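Long-range contact in pectinesterase (Aspergillus niger, PDB 5C1E), which hydrolyses the methyl esters of pectin to release methanol, and is probably involved in maceration and soft-rotting of plant tissue: residues 142-156 and 163-177. Residues are numbered along the deposited sequence; the frame is centred on the assembly and turned at random.
Sequences LYVKAGTQYYSNCMI and IFGDASVWFGECDIV. With SO4 (sulfate ion), chain C.
Tyr150 and Trp170 grip one sulfate ion together: the phenol of Tyr150 donates to SO4 O3, OH to O3 2.6 Å, while Trp170 NE1 donates to O2. The ion, probably taken from the crystallisation liquor, is also bonded by Lys283. Both side chains point the same way, each CG anti to its main-chain nitrogen, which carries both donors to one anion; their rings are nearly parallel but slid apart.

This is a worked example of how a right-handed parallel beta-helix stacks equivalent residues on successive coils. Strands 148-152 and 168-172 run 8° from parallel with axes 4.8 Å apart, and bonds such as Gly172 N to Tyr151 O, 2.8 Å, zip them together. On the inward face Tyr151 and Phe171 too lie side by side and barely overlap, with CE1 of Phe171 over the rim of the Tyr151 ring, while Phe130 stacks with Tyr151 as well. The buried Tyr151 hydroxyl is fixed by donating to Gln149 OE1, and Gln149 NE2 in turn bonds to Ala146 O, 2.9 Å, with the acceptor in the amide plane.

At the turn, Asn153 ND2 reaches Glu173 OE1 on its anti side, 3.1 Å away, the amide and carboxylate planes 85° apart; the same nitrogen donates to Ser152 OG. Next to it, Cys154 N donates to Cys174 SG, 3.5 Å.

On strands 142-146 and 163-165 Tyr143 and Phe164 form an offset stack, planes 6° apart and centroids 4.3 Å, with Lys145 CB over the other tyrosine face. Phe164 also lies near Asp161, the predicted active-site aspartate. The chemistry thus implies a coil-to-coil ladder whose interior is ordered by Tyr151, Phe171 and the Gln149 amide; outside it the Asn153-Glu173 bond and the Tyr143-Phe164 stack join the two coils, and outward aromatic N-H and O-H groups can hold an anion.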
ATOM      1  N   LEU A 142      -1.212  -1.797   5.623  1.00 13.18           N
ATOM      2  CA  LEU A 142      -1.000  -0.594   4.831  1.00 12.93           C
ATOM      3  C   LEU A 142      -2.061   0.448   5.121  1.00 13.09           C
ATOM      4  O   LEU A 142      -3.242   0.321   4.738  1.00 12.76           O
ATOM      5  CB  LEU A 142      -0.942  -0.942   3.342  1.00 13.06           C
ATOM      6  CG  LEU A 142      -0.645   0.210   2.387  1.00 13.05           C
ATOM      7  CD1 LEU A 142       0.754   0.774   2.573  1.00 13.55           C
ATOM      8  CD2 LEU A 142      -0.865  -0.276   0.969  1.00 13.20           C
ATOM      9  N   TYR A 143      -1.632   1.488   5.815  1.00 13.04           N
ATOM     10  CA  TYR A 143      -2.536   2.538   6.228  1.00 13.57           C
ATOM     11  C   TYR A 143      -2.484   3.607   5.174  1.00 13.75           C
ATOM     12  O   TYR A 143      -1.601   4.453   5.206  1.00 13.41           O
ATOM     13  CB  TYR A 143      -2.106   3.079   7.577  1.00 13.89           C
ATOM     14  CG  TYR A 143      -3.080   3.994   8.300  1.00 14.53           C
ATOM     15  CD1 TYR A 143      -4.370   4.250   7.825  1.00 15.00           C
ATOM     16  CD2 TYR A 143      -2.705   4.587   9.488  1.00 14.79           C
ATOM     17  CE1 TYR A 143      -5.243   5.085   8.526  1.00 15.71           C
ATOM     18  CE2 TYR A 143      -3.568   5.405  10.197  1.00 15.83           C
ATOM     19  CZ  TYR A 143      -4.840   5.646   9.719  1.00 16.59           C
ATOM     20  OH  TYR A 143      -5.687   6.482  10.443  1.00 18.15           O
ATOM     21  N   VAL A 144      -3.392   3.510   4.196  1.00 13.28           N
ATOM     22  CA  VAL A 144      -3.507   4.544   3.171  1.00 14.07           C
ATOM     23  C   VAL A 144      -4.405   5.648   3.763  1.00 13.94           C
ATOM     24  O   VAL A 144      -5.582   5.770   3.457  1.00 13.47           O
ATOM     25  CB  VAL A 144      -3.990   3.978   1.825  1.00 13.39           C
ATOM     26  CG1 VAL A 144      -2.934   3.013   1.280  1.00 13.69           C
ATOM     27  CG2 VAL A 144      -5.339   3.264   1.909  1.00 13.45           C
ATOM     28  N   LYS A 145      -3.820   6.417   4.664  1.00 14.24           N
ATOM     29  CA  LYS A 145      -4.591   7.234   5.585  1.00 14.91           C
ATOM     30  C   LYS A 145      -5.271   8.406   4.898  1.00 15.32           C
ATOM     31  O   LYS A 145      -6.463   8.667   5.109  1.00 14.99           O
ATOM     32  CB  LYS A 145      -3.680   7.748   6.716  1.00 15.77           C
ATOM     33  CG  LYS A 145      -4.388   8.679   7.685  1.00 16.54           C
ATOM     34  CD  LYS A 145      -3.470   9.058   8.842  1.00 17.79           C
ATOM     35  CE  LYS A 145      -4.278   9.715   9.947  1.00 19.50           C
ATOM     36  NZ  LYS A 145      -3.377  10.235  10.995  1.00 20.65           N
ATOM     37  N   ALA A 146      -4.496   9.130   4.094  1.00 15.13           N
ATOM     38  CA  ALA A 146      -5.020  10.287   3.377  1.00 15.52           C
ATOM     39  C   ALA A 146      -4.119  10.654   2.213  1.00 15.85           C
ATOM     40  O   ALA A 146      -2.940  10.284   2.182  1.00 16.25           O
ATOM     41  CB  ALA A 146      -5.151  11.478   4.312  1.00 16.03           C
ATOM     42  N   GLY A 147      -4.681  11.423   1.290  1.00 15.96           N
ATOM     43  CA  GLY A 147      -3.962  11.910   0.126  1.00 16.50           C
ATOM     44  C   GLY A 147      -4.010  11.000  -1.087  1.00 16.52           C
ATOM     45  O   GLY A 147      -4.476   9.858  -1.012  1.00 17.67           O
ATOM     46  N   THR A 148      -3.522  11.518  -2.209  1.00 16.69           N
ATOM     47  CA  THR A 148      -3.507  10.781  -3.463  1.00 16.57           C
ATOM     48  C   THR A 148      -2.268   9.899  -3.493  1.00 16.16           C
ATOM     49  O   THR A 148      -1.165  10.349  -3.178  1.00 16.10           O
ATOM     50  CB  THR A 148      -3.540  11.725  -4.666  1.00 17.34           C
ATOM     51  OG1 THR A 148      -2.519  12.712  -4.532  1.00 17.16           O
ATOM     52  CG2 THR A 148      -4.895  12.408  -4.740  1.00 17.71           C
ATOM     53  N   GLN A 149      -2.470   8.624  -3.811  1.00 16.35           N
ATOM     54  CA  GLN A 149      -1.412   7.638  -3.724  1.00 15.88           C
ATOM     55  C   GLN A 149      -1.526   6.650  -4.860  1.00 16.70           C
ATOM     56  O   GLN A 149      -2.642   6.300  -5.291  1.00 16.33           O
ATOM     57  CB  GLN A 149      -1.465   6.901  -2.389  1.00 16.14           C
ATOM     58  CG  GLN A 149      -1.447   7.820  -1.187  1.00 16.56           C
ATOM     59  CD  GLN A 149      -1.421   7.090   0.145  1.00 16.90           C
ATOM     60  OE1 GLN A 149      -0.957   5.951   0.259  1.00 16.63           O
ATOM     61  NE2 GLN A 149      -1.879   7.772   1.174  1.00 17.10           N
ATOM     62  N   TYR A 150      -0.364   6.183  -5.313  1.00 16.05           N
ATOM     63  CA  TYR A 150      -0.265   5.279  -6.440  1.00 16.87           C
ATOM     64  C   TYR A 150       0.718   4.157  -6.106  1.00 16.12           C
ATOM     65  O   TYR A 150       1.849   4.425  -5.699  1.00 16.40           O
ATOM     66  CB  TYR A 150       0.177   6.074  -7.677  1.00 17.26           C
ATOM     67  CG  TYR A 150       0.422   5.255  -8.918  1.00 18.81           C
ATOM     68  CD1 TYR A 150      -0.620   4.867  -9.736  1.00 19.56           C
ATOM     69  CD2 TYR A 150       1.711   4.884  -9.284  1.00 19.00           C
ATOM     70  CE1 TYR A 150      -0.384   4.122 -10.885  1.00 19.93           C
ATOM     71  CE2 TYR A 150       1.955   4.151 -10.427  1.00 19.73           C
ATOM     72  CZ  TYR A 150       0.911   3.766 -11.217  1.00 20.33           C
ATOM     73  OH  TYR A 150       1.172   3.040 -12.341  1.00 20.24           O
ATOM     74  N   TYR A 151       0.257   2.912  -6.243  1.00 15.69           N
ATOM     75  CA  TYR A 151       1.064   1.720  -5.964  1.00 15.37           C
ATOM     76  C   TYR A 151       1.105   0.883  -7.229  1.00 15.52           C
ATOM     77  O   TYR A 151       0.063   0.480  -7.725  1.00 15.64           O
ATOM     78  CB  TYR A 151       0.471   0.878  -4.807  1.00 15.30           C
ATOM     79  CG  TYR A 151       0.488   1.585  -3.467  1.00 14.59           C
ATOM     80  CD1 TYR A 151      -0.406   2.612  -3.190  1.00 14.44           C
ATOM     81  CD2 TYR A 151       1.402   1.229  -2.482  1.00 14.49           C
ATOM     82  CE1 TYR A 151      -0.373   3.278  -1.981  1.00 14.06           C
ATOM     83  CE2 TYR A 151       1.442   1.886  -1.257  1.00 14.17           C
ATOM     84  CZ  TYR A 151       0.559   2.925  -1.017  1.00 14.10           C
ATOM     85  OH  TYR A 151       0.582   3.582   0.187  1.00 13.59           O
ATOM     86  N   SER A 152       2.311   0.626  -7.742  1.00 15.53           N
ATOM     87  CA  SER A 152       2.481  -0.177  -8.944  1.00 15.34           C
ATOM     88  C   SER A 152       3.434  -1.336  -8.733  1.00 15.42           C
ATOM     89  O   SER A 152       4.548  -1.150  -8.252  1.00 14.70           O
ATOM     90  CB  SER A 152       3.025   0.671 -10.107  1.00 15.95           C
ATOM     91  OG  SER A 152       3.043  -0.136 -11.275  1.00 16.64           O
ATOM     92  N   ASN A 153       3.022  -2.529  -9.140  1.00 15.29           N
ATOM     93  CA  ASN A 153       3.900  -3.707  -9.054  1.00 16.43           C
ATOM     94  C   ASN A 153       4.430  -3.949  -7.652  1.00 15.87           C
ATOM     95  O   ASN A 153       5.578  -4.375  -7.451  1.00 15.80           O
ATOM     96  CB  ASN A 153       5.029  -3.619 -10.079  1.00 17.06           C
ATOM     97  CG  ASN A 153       4.521  -3.825 -11.483  1.00 19.07           C
ATOM     98  OD1 ASN A 153       4.502  -4.943 -11.977  1.00 19.00           O
ATOM     99  ND2 ASN A 153       4.036  -2.751 -12.110  1.00 20.68           N
ATOM    100  N   CYS A 154       3.552  -3.706  -6.681  1.00 15.72           N
ATOM    101  CA  CYS A 154       3.861  -3.923  -5.295  1.00 15.21           C
ATOM    102  C   CYS A 154       3.213  -5.218  -4.807  1.00 15.67           C
ATOM    103  O   CYS A 154       2.339  -5.797  -5.470  1.00 15.31           O
ATOM    104  CB  CYS A 154       3.373  -2.753  -4.431  1.00 15.70           C
ATOM    105  SG  CYS A 154       4.232  -1.174  -4.719  1.00 15.96           S
ATOM    106  N   MET A 155       3.666  -5.660  -3.640  1.00 14.48           N
ATOM    107  CA  MET A 155       3.097  -6.801  -2.963  1.00 15.71           C
ATOM    108  C   MET A 155       2.594  -6.282  -1.632  1.00 15.03           C
ATOM    109  O   MET A 155       3.385  -5.745  -0.843  1.00 14.41           O
ATOM    110  CB  MET A 155       4.173  -7.867  -2.776  1.00 16.51           C
ATOM    111  CG  MET A 155       3.681  -9.261  -2.412  1.00 17.05           C
ATOM    112  SD  MET A 155       2.967  -9.433  -0.770  1.00 18.20           S
ATOM    113  CE  MET A 155       4.332  -8.944   0.300  1.00 17.95           C
ATOM    114  N   ILE A 156       1.286  -6.414  -1.391  1.00 15.11           N
ATOM    115  CA  ILE A 156       0.675  -5.989  -0.121  1.00 15.02           C
ATOM    116  C   ILE A 156       0.098  -7.224   0.560  1.00 14.70           C
ATOM    117  O   ILE A 156      -0.815  -7.871   0.021  1.00 13.84           O
ATOM    118  CB  ILE A 156      -0.423  -4.911  -0.304  1.00 15.69           C
ATOM    119  CG1 ILE A 156       0.140  -3.703  -1.030  1.00 16.26           C
ATOM    120  CG2 ILE A 156      -0.918  -4.406   1.055  1.00 15.68           C
ATOM    121  CD1 ILE A 156      -0.213  -3.666  -2.484  1.00 17.91           C
ATOM    122  N   ILE A 163      -5.518  -2.985   3.870  1.00 13.43           N
ATOM    123  CA  ILE A 163      -5.437  -1.733   3.095  1.00 13.54           C
ATOM    124  C   ILE A 163      -6.586  -0.893   3.627  1.00 13.01           C
ATOM    125  O   ILE A 163      -7.738  -1.258   3.456  1.00 13.12           O
ATOM    126  CB  ILE A 163      -5.586  -1.968   1.585  1.00 13.26           C
ATOM    127  CG1 ILE A 163      -4.491  -2.913   1.091  1.00 13.40           C
ATOM    128  CG2 ILE A 163      -5.546  -0.640   0.825  1.00 13.93           C
ATOM    129  CD1 ILE A 163      -4.697  -3.423  -0.328  1.00 13.39           C
ATOM    130  N   PHE A 164      -6.268   0.163   4.359  1.00 12.85           N
ATOM    131  CA  PHE A 164      -7.286   0.878   5.127  1.00 12.81           C
ATOM    132  C   PHE A 164      -6.966   2.362   5.249  1.00 13.08           C
ATOM    133  O   PHE A 164      -5.807   2.756   5.198  1.00 12.39           O
ATOM    134  CB  PHE A 164      -7.495   0.209   6.523  1.00 13.23           C
ATOM    135  CG  PHE A 164      -6.418   0.529   7.528  1.00 13.65           C
ATOM    136  CD1 PHE A 164      -5.141  -0.012   7.391  1.00 13.74           C
ATOM    137  CD2 PHE A 164      -6.674   1.363   8.597  1.00 13.79           C
ATOM    138  CE1 PHE A 164      -4.144   0.305   8.292  1.00 14.16           C
ATOM    139  CE2 PHE A 164      -5.678   1.686   9.499  1.00 14.20           C
ATOM    140  CZ  PHE A 164      -4.419   1.158   9.355  1.00 14.11           C
ATOM    141  N   GLY A 165      -8.020   3.166   5.428  1.00 13.86           N
ATOM    142  CA  GLY A 165      -7.894   4.625   5.535  1.00 14.13           C
ATOM    143  C   GLY A 165      -8.697   5.328   4.470  1.00 14.56           C
ATOM    144  O   GLY A 165      -9.527   4.700   3.781  1.00 14.26           O
ATOM    145  N   ASP A 166      -8.438   6.628   4.327  1.00 15.03           N
ATOM    146  CA  ASP A 166      -9.220   7.522   3.464  1.00 15.95           C
ATOM    147  C   ASP A 166      -8.408   8.184   2.339  1.00 15.99           C
ATOM    148  O   ASP A 166      -8.800   9.239   1.794  1.00 16.58           O
ATOM    149  CB  ASP A 166      -9.908   8.601   4.295  1.00 16.91           C
ATOM    150  CG  ASP A 166     -10.914   9.402   3.495  1.00 18.24           C
ATOM    151  OD1 ASP A 166     -11.641   8.837   2.668  1.00 19.03           O
ATOM    152  OD2 ASP A 166     -10.947  10.622   3.688  1.00 20.62           O
ATOM    153  N   ALA A 167      -7.291   7.571   1.985  1.00 15.02           N
ATOM    154  CA  ALA A 167      -6.550   7.971   0.800  1.00 15.29           C
ATOM    155  C   ALA A 167      -7.412   7.777  -0.424  1.00 15.49           C
ATOM    156  O   ALA A 167      -8.306   6.917  -0.427  1.00 15.61           O
ATOM    157  CB  ALA A 167      -5.281   7.143   0.667  1.00 15.28           C
ATOM    158  N   SER A 168      -7.131   8.542  -1.473  1.00 15.50           N
ATOM    159  CA  SER A 168      -7.654   8.206  -2.777  1.00 16.20           C
ATOM    160  C   SER A 168      -6.518   7.508  -3.504  1.00 16.11           C
ATOM    161  O   SER A 168      -5.489   8.134  -3.815  1.00 17.11           O
ATOM    162  CB  SER A 168      -8.145   9.423  -3.539  1.00 16.55           C
ATOM    163  OG  SER A 168      -8.979   8.987  -4.581  1.00 16.78           O
ATOM    164  N   VAL A 169      -6.696   6.210  -3.738  1.00 15.48           N
ATOM    165  CA  VAL A 169      -5.553   5.344  -4.028  1.00 15.38           C
ATOM    166  C   VAL A 169      -5.817   4.396  -5.175  1.00 15.67           C
ATOM    167  O   VAL A 169      -6.899   3.808  -5.286  1.00 15.10           O
ATOM    168  CB  VAL A 169      -5.088   4.595  -2.745  1.00 15.65           C
ATOM    169  CG1 VAL A 169      -6.243   3.851  -2.107  1.00 15.51           C
ATOM    170  CG2 VAL A 169      -3.900   3.680  -3.019  1.00 15.92           C
ATOM    171  N   TRP A 170      -4.806   4.278  -6.035  1.00 15.35           N
ATOM    172  CA  TRP A 170      -4.805   3.390  -7.191  1.00 15.87           C
ATOM    173  C   TRP A 170      -3.729   2.332  -7.004  1.00 15.53           C
ATOM    174  O   TRP A 170      -2.558   2.676  -6.816  1.00 16.45           O
ATOM    175  CB  TRP A 170      -4.484   4.178  -8.449  1.00 15.91           C
ATOM    176  CG  TRP A 170      -4.521   3.366  -9.713  1.00 16.41           C
ATOM    177  CD1 TRP A 170      -3.537   2.553 -10.193  1.00 17.15           C
ATOM    178  CD2 TRP A 170      -5.576   3.329 -10.683  1.00 17.29           C
ATOM    179  NE1 TRP A 170      -3.908   2.010 -11.389  1.00 17.86           N
ATOM    180  CE2 TRP A 170      -5.157   2.468 -11.718  1.00 17.64           C
ATOM    181  CE3 TRP A 170      -6.825   3.944 -10.784  1.00 17.20           C
ATOM    182  CZ2 TRP A 170      -5.952   2.189 -12.823  1.00 18.44           C
ATOM    183  CZ3 TRP A 170      -7.611   3.678 -11.887  1.00 18.07           C
ATOM    184  CH2 TRP A 170      -7.180   2.806 -12.893  1.00 17.68           C
ATOM    185  N   PHE A 171      -4.142   1.065  -7.020  1.00 15.29           N
ATOM    186  CA  PHE A 171      -3.232  -0.083  -6.998  1.00 15.60           C
ATOM    187  C   PHE A 171      -3.231  -0.709  -8.372  1.00 15.78           C
ATOM    188  O   PHE A 171      -4.259  -1.176  -8.834  1.00 16.13           O
ATOM    189  CB  PHE A 171      -3.674  -1.123  -5.980  1.00 16.23           C
ATOM    190  CG  PHE A 171      -3.653  -0.630  -4.566  1.00 15.96           C
ATOM    191  CD1 PHE A 171      -2.517  -0.759  -3.799  1.00 17.05           C
ATOM    192  CD2 PHE A 171      -4.785  -0.073  -3.997  1.00 16.52           C
ATOM    193  CE1 PHE A 171      -2.487  -0.312  -2.489  1.00 16.45           C
ATOM    194  CE2 PHE A 171      -4.767   0.377  -2.681  1.00 17.01           C
ATOM    195  CZ  PHE A 171      -3.611   0.261  -1.931  1.00 16.68           C
ATOM    196  N   GLY A 172      -2.084  -0.656  -9.039  1.00 16.09           N
ATOM    197  CA  GLY A 172      -1.963  -1.166 -10.397  1.00 17.23           C
ATOM    198  C   GLY A 172      -0.980  -2.319 -10.450  1.00 17.48           C
ATOM    199  O   GLY A 172       0.166  -2.204  -9.991  1.00 16.86           O
ATOM    200  N   GLU A 173      -1.398  -3.423 -11.046  1.00 18.07           N
ATOM    201  CA  GLU A 173      -0.515  -4.575 -11.236  1.00 19.43           C
ATOM    202  C   GLU A 173       0.183  -5.005  -9.937  1.00 18.25           C
ATOM    203  O   GLU A 173       1.363  -5.332  -9.952  1.00 17.88           O
ATOM    204  CB  GLU A 173       0.532  -4.272 -12.308  1.00 21.10           C
ATOM    205  CG  GLU A 173      -0.048  -4.039 -13.690  1.00 23.72           C
ATOM    206  CD  GLU A 173       0.970  -3.525 -14.712  1.00 27.33           C
ATOM    207  OE1 GLU A 173       2.191  -3.451 -14.439  1.00 28.15           O
ATOM    208  OE2 GLU A 173       0.529  -3.173 -15.825  1.00 32.14           O
ATOM    209  N   CYS A 174      -0.561  -5.009  -8.828  1.00 17.42           N
ATOM    210  CA  CYS A 174      -0.034  -5.436  -7.545  1.00 16.42           C
ATOM    211  C   CYS A 174      -0.475  -6.848  -7.222  1.00 16.49           C
ATOM    212  O   CYS A 174      -1.542  -7.309  -7.670  1.00 15.23           O
ATOM    213  CB  CYS A 174      -0.508  -4.513  -6.424  1.00 16.46           C
ATOM    214  SG  CYS A 174       0.139  -2.835  -6.505  1.00 17.10           S
ATOM    215  N   ASP A 175       0.340  -7.523  -6.419  1.00 16.27           N
ATOM    216  CA  ASP A 175      -0.067  -8.780  -5.824  1.00 17.34           C
ATOM    217  C   ASP A 175      -0.579  -8.455  -4.440  1.00 16.84           C
ATOM    218  O   ASP A 175       0.141  -7.893  -3.620  1.00 15.92           O
ATOM    219  CB  ASP A 175       1.096  -9.784  -5.775  1.00 18.40           C
ATOM    220  CG  ASP A 175       1.418 -10.385  -7.147  1.00 20.12           C
ATOM    221  OD1 ASP A 175       0.520 -10.501  -8.006  1.00 21.33           O
ATOM    222  OD2 ASP A 175       2.586 -10.739  -7.366  1.00 21.21           O
ATOM    223  N   ILE A 176      -1.843  -8.790  -4.199  1.00 16.33           N
ATOM    224  CA  ILE A 176      -2.486  -8.540  -2.934  1.00 15.72           C
ATOM    225  C   ILE A 176      -2.703  -9.912  -2.309  1.00 15.83           C
ATOM    226  O   ILE A 176      -3.460 -10.739  -2.838  1.00 15.11           O
ATOM    227  CB  ILE A 176      -3.774  -7.731  -3.143  1.00 16.28           C
ATOM    228  CG1 ILE A 176      -3.422  -6.340  -3.667  1.00 15.98           C
ATOM    229  CG2 ILE A 176      -4.605  -7.673  -1.872  1.00 16.08           C
ATOM    230  CD1 ILE A 176      -4.594  -5.542  -4.191  1.00 16.44           C
ATOM    231  N   VAL A 177      -1.996 -10.152  -1.207  1.00 15.12           N
ATOM    232  CA  VAL A 177      -1.765 -11.494  -0.677  1.00 15.33           C
ATOM    233  C   VAL A 177      -2.325 -11.617   0.734  1.00 15.53           C
ATOM    234  O   VAL A 177      -1.823 -10.982   1.649  1.00 14.94           O
ATOM    235  CB  VAL A 177      -0.261 -11.818  -0.659  1.00 15.57           C
ATOM    236  CG1 VAL A 177      -0.014 -13.257  -0.201  1.00 16.38           C
ATOM    237  CG2 VAL A 177       0.354 -11.580  -2.043  1.00 15.97           C
TER
HETATM  238  S   SO4 C 402      -1.564   1.791 -14.341  1.00 29.92           S
HETATM  239  O1  SO4 C 402      -0.964   0.985 -15.445  1.00 30.72           O
HETATM  240  O2  SO4 C 402      -1.642   0.940 -13.124  1.00 27.52           O
HETATM  241  O3  SO4 C 402      -0.774   3.019 -14.053  1.00 28.60           O
HETATM  242  O4  SO4 C 402      -2.913   2.232 -14.765  1.00 27.02           O
HETATM  243  O   HOH W   1      -7.537  11.700   1.334  1.00 22.65           O